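Local coordinates for peptidase M16 inactive domain family protein (Pseudomonas fluorescens, PDB 3GWB), which is of unconfirmed function but, as a member of the peptidase M16 family, may take part in metal-dependent protein hydrolysis, at residues I230-E235 with M306-P311; K157-T162 with M253-G258; A44-D49 with Y165-D170; I259-P264 with Y378-S383. One frame throughout, in Å; residues are numbered along the deposited sequence.

Interaction 1 of 4, residues I230-E235 with M306-P311; sequences IEQPAE and MQARGP
E235 and R309 bring their charged ends together with the two side chains crossing at about a right angle, and the carboxylate and guanidinium planes stand 59° apart. The salt bridge runs from E235 OE1 to R309 NH1 at 3.0 Å and approaches the guanidinium obliquely, whereas OE2 lies in its plane at the edge. A long arginine suits this place because it serves several acceptors: NE bonds to the carbonyl oxygen of G258, and NH2 reaches that of L257 weakly. An alanine at R309 would probably leave the E235 carboxylate without this opposite charge and G258 O without its side-chain donor. Q232 also crosses R309 at about a right angle, with amide and guanidinium planes 90° apart. Its OE1 accepts the backbone N of R309 at 2.7 Å, in the carbonyl plane and on a lone pair. At the other end Q307 is extended beyond CG, and its OE1 takes the backbone N of I230 at 3.0 Å in a nearly straight bond (164°). Small and apolar, A308 fits between these polar links, its CB lying 4.1 Å from P233 CD; the nearby carbonyl oxygen of E231 is buried without a partner. Both segments are loops: 230-235 leads into strand 239-244, the loop of 306-311 joins strand 299-303 to strand 311-319, and P233 rests against Y160 of helix 147-160 and L257 of strand 249-257.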
loop_
_atom_site.group_PDB
_atom_site.type_symbol
_atom_site.label_atom_id
_atom_site.label_comp_id
_atom_site.label_asym_id
_atom_site.label_seq_id
_atom_site.Cartn_x
_atom_site.Cartn_y
_atom_site.Cartn_z
ATOM N N ILE A 230 -28.220 -10.990 -4.059
ATOM C CA ILE A 230 -27.722 -12.092 -4.875
ATOM C C ILE A 230 -28.139 -13.424 -4.259
ATOM O O ILE A 230 -28.214 -13.564 -3.035
ATOM C CB ILE A 230 -26.174 -12.017 -5.014
ATOM C CG1 ILE A 230 -25.795 -10.964 -6.065
ATOM C CG2 ILE A 230 -25.603 -13.361 -5.443
ATOM C CD1 ILE A 230 -26.253 -9.561 -5.752
ATOM N N GLU A 231 -28.428 -14.397 -5.116
ATOM C CA GLU A 231 -28.853 -15.709 -4.653
ATOM C C GLU A 231 -27.684 -16.502 -4.091
ATOM O O GLU A 231 -26.529 -16.120 -4.261
ATOM C CB GLU A 231 -29.511 -16.478 -5.800
ATOM C CG GLU A 231 -30.660 -15.718 -6.446
ATOM C CD GLU A 231 -31.576 -16.606 -7.263
ATOM O OE1 GLU A 231 -31.076 -17.301 -8.179
ATOM O OE2 GLU A 231 -32.798 -16.602 -6.989
ATOM N N GLN A 232 -27.990 -17.599 -3.409
ATOM C CA GLN A 232 -26.965 -18.454 -2.817
ATOM C C GLN A 232 -26.346 -19.369 -3.864
ATOM O O GLN A 232 -27.040 -19.870 -4.743
ATOM C CB GLN A 232 -27.572 -19.302 -1.698
ATOM C CG GLN A 232 -27.925 -18.516 -0.452
ATOM C CD GLN A 232 -26.699 -18.134 0.357
ATOM O OE1 GLN A 232 -25.660 -17.774 -0.199
ATOM N NE2 GLN A 232 -26.818 -18.199 1.676
ATOM N N PRO A 233 -25.025 -19.605 -3.773
ATOM C CA PRO A 233 -24.325 -20.472 -4.723
ATOM C C PRO A 233 -24.645 -21.936 -4.457
ATOM O O PRO A 233 -25.145 -22.286 -3.387
ATOM C CB PRO A 233 -22.858 -20.154 -4.454
ATOM C CG PRO A 233 -22.851 -19.945 -2.971
ATOM C CD PRO A 233 -24.092 -19.081 -2.757
ATOM N N ALA A 234 -24.369 -22.790 -5.433
ATOM C CA ALA A 234 -24.607 -24.214 -5.274
ATOM C C ALA A 234 -23.348 -24.818 -4.673
ATOM O O ALA A 234 -22.250 -24.302 -4.882
ATOM C CB ALA A 234 -24.894 -24.851 -6.617
ATOM N N GLU A 235 -23.508 -25.902 -3.921
ATOM C CA GLU A 235 -22.367 -26.582 -3.312
ATOM C C GLU A 235 -21.527 -27.206 -4.418
ATOM O O GLU A 235 -21.987 -28.109 -5.111
ATOM C CB GLU A 235 -22.852 -27.689 -2.373
ATOM C CG GLU A 235 -23.437 -27.198 -1.062
ATOM C CD GLU A 235 -22.366 -26.744 -0.096
ATOM O OE1 GLU A 235 -21.590 -25.833 -0.457
ATOM O OE2 GLU A 235 -22.296 -27.302 1.021
HETATM N N MSE A 306 -20.000 -13.063 3.102
HETATM C CA MSE A 306 -20.569 -12.034 2.250
HETATM C C MSE A 306 -22.083 -12.149 2.285
HETATM O O MSE A 306 -22.624 -12.937 3.062
HETATM C CB MSE A 306 -20.052 -12.195 0.824
HETATM C CG MSE A 306 -18.539 -12.091 0.711
HETATM SE SE MSE A 306 -17.966 -12.097 -1.002
HETATM C CE MSE A 306 -17.663 -13.803 -1.241
ATOM N N GLN A 307 -22.765 -11.362 1.454
ATOM C CA GLN A 307 -24.223 -11.388 1.411
ATOM C C GLN A 307 -24.650 -12.831 1.205
ATOM O O GLN A 307 -25.531 -13.331 1.897
ATOM C CB GLN A 307 -24.740 -10.513 0.269
ATOM C CG GLN A 307 -26.226 -10.207 0.337
ATOM C CD GLN A 307 -26.660 -9.236 -0.754
ATOM O OE1 GLN A 307 -26.690 -9.585 -1.937
ATOM N NE2 GLN A 307 -26.985 -8.005 -0.359
ATOM N N ALA A 308 -24.023 -13.492 0.242
ATOM C CA ALA A 308 -24.303 -14.895 -0.019
ATOM C C ALA A 308 -23.139 -15.634 0.630
ATOM O O ALA A 308 -22.213 -14.999 1.139
ATOM C CB ALA A 308 -24.339 -15.164 -1.517
ATOM N N ARG A 309 -23.172 -16.961 0.620
ATOM C CA ARG A 309 -22.094 -17.725 1.232
ATOM C C ARG A 309 -20.725 -17.358 0.677
ATOM O O ARG A 309 -20.446 -17.530 -0.518
ATOM C CB ARG A 309 -22.327 -19.224 1.060
ATOM C CG ARG A 309 -23.447 -19.766 1.926
ATOM C CD ARG A 309 -23.627 -21.253 1.701
ATOM N NE ARG A 309 -22.574 -22.053 2.319
ATOM C CZ ARG A 309 -22.383 -23.343 2.066
ATOM N NH1 ARG A 309 -23.172 -23.967 1.201
ATOM N NH2 ARG A 309 -21.422 -24.018 2.682
ATOM N N GLY A 310 -19.880 -16.833 1.557
ATOM C CA GLY A 310 -18.540 -16.456 1.165
ATOM C C GLY A 310 -17.665 -17.685 1.281
ATOM O O GLY A 310 -18.101 -18.700 1.812
ATOM N N PRO A 311 -16.419 -17.630 0.817
ATOM C CA PRO A 311 -15.587 -18.824 0.926
ATOM C C PRO A 311 -14.792 -18.983 2.226
ATOM O O PRO A 311 -14.596 -18.032 2.983
ATOM C CB PRO A 311 -14.665 -18.677 -0.268
ATOM C CG PRO A 311 -14.379 -17.188 -0.230
ATOM C CD PRO A 311 -15.748 -16.586 0.015
#

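Interaction 2 of 4, residues K157-T162 with M253-G258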
loop_
_atom_site.group_PDB
_atom_site.type_symbol
_atom_site.label_atom_id
_atom_site.label_comp_id
_atom_site.label_asym_id
_atom_site.label_seq_id
_atom_site.Cartn_x
_atom_site.Cartn_y
_atom_site.Cartn_z
ATOM N N LYS A 157 -13.275 -19.814 -9.435
ATOM C CA LYS A 157 -14.093 -20.297 -10.547
ATOM C C LYS A 157 -14.697 -21.660 -10.213
ATOM O O LYS A 157 -15.884 -21.900 -10.447
ATOM C CB LYS A 157 -13.256 -20.435 -11.820
ATOM C CG LYS A 157 -12.667 -19.135 -12.350
ATOM C CD LYS A 157 -11.833 -19.383 -13.611
ATOM C CE LYS A 157 -11.110 -18.123 -14.053
ATOM N NZ LYS A 157 -10.201 -18.383 -15.203
ATOM N N ARG A 158 -13.869 -22.554 -9.680
ATOM C CA ARG A 158 -14.309 -23.899 -9.316
ATOM C C ARG A 158 -15.318 -23.872 -8.173
ATOM O O ARG A 158 -16.250 -24.672 -8.128
ATOM C CB ARG A 158 -13.099 -24.750 -8.913
ATOM C CG ARG A 158 -12.218 -25.186 -10.081
ATOM C CD ARG A 158 -10.843 -25.623 -9.603
ATOM N NE ARG A 158 -10.003 -26.088 -10.703
ATOM C CZ ARG A 158 -10.009 -27.331 -11.172
ATOM N NH1 ARG A 158 -10.810 -28.237 -10.630
ATOM N NH2 ARG A 158 -9.226 -27.666 -12.190
ATOM N N LEU A 159 -15.130 -22.926 -7.261
ATOM C CA LEU A 159 -15.990 -22.779 -6.094
ATOM C C LEU A 159 -17.384 -22.230 -6.403
ATOM O O LEU A 159 -18.386 -22.741 -5.898
ATOM C CB LEU A 159 -15.306 -21.852 -5.084
ATOM C CG LEU A 159 -15.170 -22.261 -3.617
ATOM C CD1 LEU A 159 -14.313 -23.505 -3.509
ATOM C CD2 LEU A 159 -14.531 -21.117 -2.827
ATOM N N TYR A 160 -17.444 -21.190 -7.232
ATOM C CA TYR A 160 -18.714 -20.538 -7.562
ATOM C C TYR A 160 -19.321 -20.760 -8.954
ATOM O O TYR A 160 -20.451 -20.346 -9.203
ATOM C CB TYR A 160 -18.562 -19.037 -7.320
ATOM C CG TYR A 160 -18.442 -18.672 -5.862
ATOM C CD1 TYR A 160 -19.574 -18.581 -5.058
ATOM C CD2 TYR A 160 -17.199 -18.423 -5.280
ATOM C CE1 TYR A 160 -19.483 -18.248 -3.710
ATOM C CE2 TYR A 160 -17.096 -18.087 -3.919
ATOM C CZ TYR A 160 -18.248 -18.003 -3.146
ATOM O OH TYR A 160 -18.178 -17.676 -1.810
ATOM N N GLY A 161 -18.585 -21.389 -9.862
ATOM C CA GLY A 161 -19.129 -21.626 -11.194
ATOM C C GLY A 161 -19.659 -20.382 -11.900
ATOM O O GLY A 161 -18.892 -19.471 -12.219
ATOM N N THR A 162 -20.967 -20.334 -12.150
ATOM C CA THR A 162 -21.565 -19.190 -12.839
ATOM C C THR A 162 -22.099 -18.124 -11.889
ATOM O O THR A 162 -22.681 -17.123 -12.319
ATOM C CB THR A 162 -22.718 -19.627 -13.772
ATOM O OG1 THR A 162 -23.631 -20.463 -13.051
ATOM C CG2 THR A 162 -22.177 -20.385 -14.967
HETATM N N MSE A 253 -3.661 -23.731 -2.298
HETATM C CA MSE A 253 -4.895 -23.111 -1.841
HETATM C C MSE A 253 -5.987 -24.161 -1.718
HETATM O O MSE A 253 -6.215 -24.945 -2.640
HETATM C CB MSE A 253 -5.340 -22.025 -2.820
HETATM C CG MSE A 253 -4.316 -20.935 -3.046
HETATM SE SE MSE A 253 -5.054 -19.579 -3.962
HETATM C CE MSE A 253 -6.077 -18.866 -2.714
ATOM N N LEU A 254 -6.646 -24.183 -0.567
ATOM C CA LEU A 254 -7.730 -25.123 -0.317
ATOM C C LEU A 254 -8.928 -24.284 0.070
ATOM O O LEU A 254 -8.779 -23.260 0.734
ATOM C CB LEU A 254 -7.387 -26.080 0.827
ATOM C CG LEU A 254 -6.131 -26.941 0.695
ATOM C CD1 LEU A 254 -4.898 -26.093 0.967
ATOM C CD2 LEU A 254 -6.198 -28.093 1.691
ATOM N N ALA A 255 -10.119 -24.710 -0.334
ATOM C CA ALA A 255 -11.306 -23.942 -0.018
ATOM C C ALA A 255 -12.600 -24.694 -0.262
ATOM O O ALA A 255 -12.623 -25.741 -0.906
ATOM C CB ALA A 255 -11.310 -22.644 -0.836
ATOM N N GLN A 256 -13.671 -24.124 0.277
ATOM C CA GLN A 256 -15.020 -24.641 0.137
ATOM C C GLN A 256 -15.905 -23.498 0.577
ATOM O O GLN A 256 -15.406 -22.496 1.096
ATOM C CB GLN A 256 -15.246 -25.872 1.017
ATOM C CG GLN A 256 -14.895 -25.713 2.483
ATOM C CD GLN A 256 -15.146 -27.001 3.258
ATOM O OE1 GLN A 256 -16.281 -27.295 3.654
ATOM N NE2 GLN A 256 -14.093 -27.785 3.452
ATOM N N LEU A 257 -17.208 -23.626 0.361
ATOM C CA LEU A 257 -18.122 -22.566 0.743
ATOM C C LEU A 257 -18.160 -22.391 2.250
ATOM O O LEU A 257 -18.291 -23.361 2.994
ATOM C CB LEU A 257 -19.529 -22.861 0.222
ATOM C CG LEU A 257 -19.695 -22.847 -1.297
ATOM C CD1 LEU A 257 -21.159 -23.102 -1.656
ATOM C CD2 LEU A 257 -19.246 -21.498 -1.843
ATOM N N GLY A 258 -18.034 -21.146 2.693
ATOM C CA GLY A 258 -18.064 -20.856 4.112
ATOM C C GLY A 258 -19.451 -20.395 4.504
ATOM O O GLY A 258 -20.449 -20.914 4.004
#
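L159 and A255 form the close-fitting part of this contact, where the last turn of helix 147-160 lies against strand 249-257. Both methyls of L159 touch A255 CB, each at 4.1 Å, and CD1 also reaches the backbone, 3.8 Å from A255 O and 3.9 Å from Q256 CA. Alanine suits the strand position because a single methyl lets the leucine come right down onto the backbone. The leucine chi1 of -130° lies away from the staggered positions, perhaps a small cost of the fit. One residue on, Y160 and L257 cross obliquely, and L257 CD2 lies 3.8 Å from Y160 CE1. The tyrosine OH is turned to a different partner, the carbonyl oxygen of R309. This is a helix-on-sheet contact of an alpha+beta fold: L159 also meets V414 and P311, which belong to the two strands flanking 249-257 in the five-stranded mixed sheet. No hydrogen bond crosses between the segments, so the match is one of shape. The arrangement opens out beyond Y160, where the helix ends and the chain turns to solvent. G161 takes a positive phi of 53°, which favours glycine, and its N still reaches back to K157 O at 2.8 Å. Exposed T162 follows, and at the start of that last turn the long chain of K157 likewise runs into solvent, well away from the strand.

Interaction 3 of 4, residues A44-D49 with Y165-D170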
loop_
_atom_site.group_PDB
_atom_site.type_symbol
_atom_site.label_atom_id
_atom_site.label_comp_id
_atom_site.label_asym_id
_atom_site.label_seq_id
_atom_site.Cartn_x
_atom_site.Cartn_y
_atom_site.Cartn_z
ATOM N N ALA A 44 -22.821 -2.193 -4.625
ATOM C CA ALA A 44 -22.289 -1.947 -5.966
ATOM C C ALA A 44 -20.949 -2.641 -6.225
ATOM O O ALA A 44 -20.041 -2.058 -6.825
ATOM C CB ALA A 44 -22.133 -0.444 -6.185
ATOM N N GLY A 45 -20.822 -3.881 -5.766
ATOM C CA GLY A 45 -19.594 -4.627 -5.986
ATOM C C GLY A 45 -19.644 -5.361 -7.310
ATOM O O GLY A 45 -20.600 -5.219 -8.064
ATOM N N SER A 46 -18.621 -6.164 -7.586
ATOM C CA SER A 46 -18.543 -6.897 -8.838
ATOM C C SER A 46 -19.699 -7.870 -9.058
ATOM O O SER A 46 -19.989 -8.253 -10.197
ATOM C CB SER A 46 -17.202 -7.636 -8.932
ATOM O OG SER A 46 -17.034 -8.553 -7.866
ATOM N N SER A 47 -20.373 -8.254 -7.979
ATOM C CA SER A 47 -21.500 -9.173 -8.090
ATOM C C SER A 47 -22.638 -8.529 -8.889
ATOM O O SER A 47 -23.572 -9.208 -9.317
ATOM C CB SER A 47 -21.999 -9.590 -6.694
ATOM O OG SER A 47 -22.531 -8.494 -5.962
ATOM N N GLN A 48 -22.548 -7.217 -9.098
ATOM C CA GLN A 48 -23.562 -6.486 -9.851
ATOM C C GLN A 48 -23.094 -6.224 -11.283
ATOM O O GLN A 48 -23.806 -5.594 -12.062
ATOM C CB GLN A 48 -23.878 -5.143 -9.181
ATOM C CG GLN A 48 -24.466 -5.225 -7.773
ATOM C CD GLN A 48 -25.727 -6.074 -7.690
ATOM O OE1 GLN A 48 -26.530 -6.125 -8.625
ATOM N NE2 GLN A 48 -25.917 -6.727 -6.552
ATOM N N ASP A 49 -21.902 -6.709 -11.621
ATOM C CA ASP A 49 -21.328 -6.516 -12.953
ATOM C C ASP A 49 -22.228 -6.940 -14.107
ATOM O O ASP A 49 -22.295 -6.260 -15.130
ATOM C CB ASP A 49 -19.999 -7.271 -13.090
ATOM C CG ASP A 49 -18.825 -6.520 -12.488
ATOM O OD1 ASP A 49 -18.974 -5.321 -12.160
ATOM O OD2 ASP A 49 -17.742 -7.133 -12.356
ATOM N N TYR A 165 -20.087 -14.234 -7.779
ATOM C CA TYR A 165 -18.853 -14.094 -6.998
ATOM C C TYR A 165 -17.667 -14.773 -7.672
ATOM O O TYR A 165 -16.519 -14.531 -7.305
ATOM C CB TYR A 165 -18.987 -14.702 -5.596
ATOM C CG TYR A 165 -19.899 -13.977 -4.627
ATOM C CD1 TYR A 165 -20.299 -12.658 -4.844
ATOM C CD2 TYR A 165 -20.342 -14.619 -3.471
ATOM C CE1 TYR A 165 -21.122 -11.997 -3.921
ATOM C CE2 TYR A 165 -21.153 -13.978 -2.551
ATOM C CZ TYR A 165 -21.543 -12.670 -2.777
ATOM O OH TYR A 165 -22.354 -12.057 -1.856
ATOM N N ALA A 166 -17.941 -15.628 -8.651
ATOM C CA ALA A 166 -16.883 -16.358 -9.335
ATOM C C ALA A 166 -15.840 -15.513 -10.074
ATOM O O ALA A 166 -14.640 -15.720 -9.902
ATOM C CB ALA A 166 -17.502 -17.358 -10.303
ATOM N N HIS A 167 -16.288 -14.568 -10.897
ATOM C CA HIS A 167 -15.364 -13.757 -11.688
ATOM C C HIS A 167 -14.598 -12.705 -10.897
ATOM O O HIS A 167 -15.069 -12.201 -9.879
ATOM C CB HIS A 167 -16.117 -13.094 -12.844
ATOM C CG HIS A 167 -17.011 -11.978 -12.418
ATOM N ND1 HIS A 167 -16.613 -10.657 -12.429
ATOM C CD2 HIS A 167 -18.278 -11.982 -11.934
ATOM C CE1 HIS A 167 -17.591 -9.901 -11.972
ATOM N NE2 HIS A 167 -18.613 -10.677 -11.663
ATOM N N ALA A 168 -13.401 -12.383 -11.377
ATOM C CA ALA A 168 -12.554 -11.397 -10.725
ATOM C C ALA A 168 -13.223 -10.029 -10.749
ATOM O O ALA A 168 -13.775 -9.620 -11.771
ATOM C CB ALA A 168 -11.205 -11.331 -11.423
ATOM N N SER A 169 -13.154 -9.327 -9.622
ATOM C CA SER A 169 -13.751 -8.003 -9.481
ATOM C C SER A 169 -13.270 -6.978 -10.500
ATOM O O SER A 169 -14.045 -6.130 -10.941
ATOM C CB SER A 169 -13.490 -7.460 -8.077
ATOM O OG SER A 169 -14.118 -8.271 -7.104
ATOM N N ASP A 170 -11.992 -7.040 -10.863
ATOM C CA ASP A 170 -11.440 -6.092 -11.824
ATOM C C ASP A 170 -11.698 -6.480 -13.279
ATOM O O ASP A 170 -11.187 -5.837 -14.196
ATOM C CB ASP A 170 -9.935 -5.925 -11.604
ATOM C CG ASP A 170 -9.202 -7.261 -11.507
ATOM O OD1 ASP A 170 -9.581 -8.217 -12.217
ATOM O OD2 ASP A 170 -8.235 -7.348 -10.723
HETATM O O HOH W 1 -17.361 -10.939 -8.763
HETATM O O HOH W 2 -16.366 -4.900 -11.081
#
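S46 and H167 each set the first atom beyond CB between the backbone N and the carbonyl carbon (chi1 60° and 73°), the crowded position, and this brings S46 OG and H167 CG to the seam between two loops: the one leading from strand 35-42 to helix 55-62, and the one between helices 147-160 and 181-191. S169 meets them with OG anti to its own carbonyl carbon and donates to S46 OG at 3.0 Å. S46 OG donates to water 1 at 2.6 Å, and the water in turn donates to the backbone oxygen of H167 at 2.8 Å. Water 1 also lies over one face of the H167 ring, offset toward the rim. At the ring edge, NE2 reaches the backbone oxygen of S46 at 3.1 Å; the bond is weak, bent to 128°, and shares its acceptor with D49 N, which closes the 3-10 turn of residues 46-48. ND1 donates to A168 O from well above that carbonyl's plane. S47 turns OG to the backbone oxygen of K92, leaving its CB 3.8 Å from Y165 CE1, at the edge of the tyrosine ring; Y165 OH bonds to A308 N. D49 directs its carboxylate oxygens to the backbone N atoms of G54 and A56, around the start of helix 55-62. Small hydroxyl side chains suit such a seam because each can both accept and donate at close range. The hydroxyls and water 1 thus pass hydrogen bonds in one direction, from S169 to the H167 carbonyl, whereas the imidazole NE2 is only weakly held.

Interaction 4 of 4, residues I259-P264 with Y378-S383; sequences IDRDDP and YNLPLS
R261 lays the aliphatic root of its side chain over one face of the Y378 ring. Its CG stands 3.7 Å from the ring centroid and 23° off the normal, a CH-pi contact displaced toward CD2, and CB rests on the same ring near CG and CD1. A chi1 of -172°, CG anti to the backbone N, sets the arginine CG over the ring; the chain then bends at chi2, and its guanidinium is inclined 28° to the ring. L380 forks between two partners: CD1 sits over one face of that guanidinium, 3.8 Å from R261 NH1, and CD2 meets D262 CB, also at 3.8 Å. Arginine fits here because its methylenes can pack on an aromatic face while its polar end finds acceptors elsewhere. That end is fixed from outside the two segments, NH2 bonding to Y384 OH and the guanidinium making a cation-pi contact with Y266. Y378, the first residue beyond helix 365-377, has its OH bonded to D93 OD2. An alanine at Y378 would probably leave the methylenes of R261 without their aromatic floor and D93 without this hydroxyl partner. On the opposing loop a type I beta turn, D260 to D263, closed by D263 N to D260 O at 3.1 Å, presents R261 and D262 side by side, and R261 is also tied by a backbone bond to M306. The whole is a loop-to-loop junction in an alpha+beta fold: the turn between strand 249-257 and helix 266-277 packs on the connection between helices 365-377 and 384-394.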
loop_
_atom_site.group_PDB
_atom_site.type_symbol
_atom_site.label_atom_id
_atom_site.label_comp_id
_atom_site.label_asym_id
_atom_site.label_seq_id
_atom_site.Cartn_x
_atom_site.Cartn_y
_atom_site.Cartn_z
ATOM N N ILE A 259 -19.520 -19.409 5.389
ATOM C CA ILE A 259 -20.805 -18.891 5.835
ATOM C C ILE A 259 -21.079 -17.517 5.236
ATOM O O ILE A 259 -20.189 -16.898 4.653
ATOM C CB ILE A 259 -20.837 -18.739 7.370
ATOM C CG1 ILE A 259 -19.683 -17.834 7.814
ATOM C CG2 ILE A 259 -20.738 -20.105 8.034
ATOM C CD1 ILE A 259 -19.849 -17.263 9.208
ATOM N N ASP A 260 -22.320 -17.057 5.363
ATOM C CA ASP A 260 -22.669 -15.725 4.896
ATOM C C ASP A 260 -22.504 -14.860 6.147
ATOM O O ASP A 260 -22.548 -15.371 7.267
ATOM C CB ASP A 260 -24.103 -15.661 4.347
ATOM C CG ASP A 260 -25.118 -16.289 5.272
ATOM O OD1 ASP A 260 -25.064 -16.027 6.490
ATOM O OD2 ASP A 260 -25.984 -17.040 4.771
ATOM N N ARG A 261 -22.303 -13.562 5.951
ATOM C CA ARG A 261 -22.053 -12.636 7.048
ATOM C C ARG A 261 -23.029 -12.602 8.222
ATOM O O ARG A 261 -22.607 -12.407 9.366
ATOM C CB ARG A 261 -21.881 -11.217 6.496
ATOM C CG ARG A 261 -21.416 -10.203 7.537
ATOM C CD ARG A 261 -19.996 -10.489 8.010
ATOM N NE ARG A 261 -19.558 -9.590 9.077
ATOM C CZ ARG A 261 -19.987 -9.649 10.337
ATOM N NH1 ARG A 261 -20.873 -10.568 10.697
ATOM N NH2 ARG A 261 -19.516 -8.799 11.247
ATOM N N ASP A 262 -24.321 -12.787 7.972
ATOM C CA ASP A 262 -25.270 -12.734 9.077
ATOM C C ASP A 262 -25.580 -14.077 9.735
ATOM O O ASP A 262 -26.534 -14.186 10.508
ATOM C CB ASP A 262 -26.574 -12.079 8.623
ATOM C CG ASP A 262 -27.291 -12.884 7.562
ATOM O OD1 ASP A 262 -26.807 -13.987 7.214
ATOM O OD2 ASP A 262 -28.343 -12.411 7.079
ATOM N N ASP A 263 -24.780 -15.097 9.432
ATOM C CA ASP A 263 -24.984 -16.418 10.019
ATOM C C ASP A 263 -24.739 -16.312 11.524
ATOM O O ASP A 263 -23.763 -15.700 11.959
ATOM C CB ASP A 263 -24.022 -17.430 9.399
ATOM C CG ASP A 263 -24.380 -18.862 9.748
ATOM O OD1 ASP A 263 -24.228 -19.253 10.926
ATOM O OD2 ASP A 263 -24.825 -19.595 8.840
ATOM N N PRO A 264 -25.620 -16.916 12.336
ATOM C CA PRO A 264 -25.518 -16.893 13.800
ATOM C C PRO A 264 -24.231 -17.464 14.389
ATOM O O PRO A 264 -23.785 -17.021 15.448
ATOM C CB PRO A 264 -26.753 -17.674 14.240
ATOM C CG PRO A 264 -26.913 -18.663 13.149
ATOM C CD PRO A 264 -26.707 -17.814 11.913
ATOM N N TYR A 378 -25.401 -5.656 6.095
ATOM C CA TYR A 378 -25.824 -7.040 6.291
ATOM C C TYR A 378 -26.994 -7.222 7.250
ATOM O O TYR A 378 -27.335 -8.351 7.617
ATOM C CB TYR A 378 -24.628 -7.863 6.765
ATOM C CG TYR A 378 -23.526 -7.918 5.744
ATOM C CD1 TYR A 378 -23.709 -8.594 4.536
ATOM C CD2 TYR A 378 -22.305 -7.289 5.969
ATOM C CE1 TYR A 378 -22.712 -8.647 3.584
ATOM C CE2 TYR A 378 -21.290 -7.336 5.016
ATOM C CZ TYR A 378 -21.505 -8.019 3.826
ATOM O OH TYR A 378 -20.519 -8.080 2.872
ATOM N N ASN A 379 -27.605 -6.114 7.647
ATOM C CA ASN A 379 -28.732 -6.133 8.569
ATOM C C ASN A 379 -28.452 -6.938 9.831
ATOM O O ASN A 379 -29.199 -7.860 10.163
ATOM C CB ASN A 379 -29.974 -6.690 7.876
ATOM C CG ASN A 379 -30.410 -5.844 6.706
ATOM O OD1 ASN A 379 -30.587 -4.635 6.833
ATOM N ND2 ASN A 379 -30.587 -6.475 5.557
ATOM N N LEU A 380 -27.373 -6.592 10.528
ATOM C CA LEU A 380 -27.020 -7.264 11.771
ATOM C C LEU A 380 -27.738 -6.523 12.896
ATOM O O LEU A 380 -28.068 -5.347 12.752
ATOM C CB LEU A 380 -25.505 -7.208 11.995
ATOM C CG LEU A 380 -24.675 -7.804 10.853
ATOM C CD1 LEU A 380 -23.198 -7.654 11.173
ATOM C CD2 LEU A 380 -25.042 -9.274 10.644
ATOM N N PRO A 381 -27.996 -7.198 14.028
ATOM C CA PRO A 381 -28.685 -6.528 15.135
ATOM C C PRO A 381 -27.982 -5.254 15.620
ATOM O O PRO A 381 -26.759 -5.141 15.573
ATOM C CB PRO A 381 -28.764 -7.617 16.210
ATOM C CG PRO A 381 -27.604 -8.496 15.901
ATOM C CD PRO A 381 -27.640 -8.579 14.393
ATOM N N LEU A 382 -28.768 -4.290 16.083
ATOM C CA LEU A 382 -28.203 -3.034 16.547
ATOM C C LEU A 382 -27.180 -3.231 17.672
ATOM O O LEU A 382 -26.266 -2.424 17.842
ATOM C CB LEU A 382 -29.321 -2.113 17.022
ATOM C CG LEU A 382 -28.937 -0.644 17.110
ATOM C CD1 LEU A 382 -28.600 -0.136 15.720
ATOM C CD2 LEU A 382 -30.086 0.149 17.708
ATOM N N SER A 383 -27.335 -4.310 18.429
ATOM C CA SER A 383 -26.431 -4.607 19.536
ATOM C C SER A 383 -25.349 -5.593 19.119
ATOM O O SER A 383 -24.721 -6.225 19.966
ATOM C CB SER A 383 -27.220 -5.194 20.703
ATOM O OG SER A 383 -27.911 -6.365 20.294
#

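Interactions 2 and 3 are buried, interaction 4 is partly so, and interaction 1 lies at the surface, but burial alone does not set their chemistry. Interaction 2, helix on strand, has no hydrogen bond across its segments and packs aliphatic and aromatic groups, while interaction 3, though also interior, relies on hydroxyls, an imidazole and water between two loops. Interaction 1 mixes a salt bridge with amide-to-backbone bonds, and interaction 4 uses CH-pi and aliphatic packing. Interaction 1 bonds to each of the others, among them through G310, whose backbone meets G258 of interaction 2 and I259 of interaction 4. Residues 253-258 and 259-264 are consecutive, yet interactions 2 and 4 have centres about 22 Å apart.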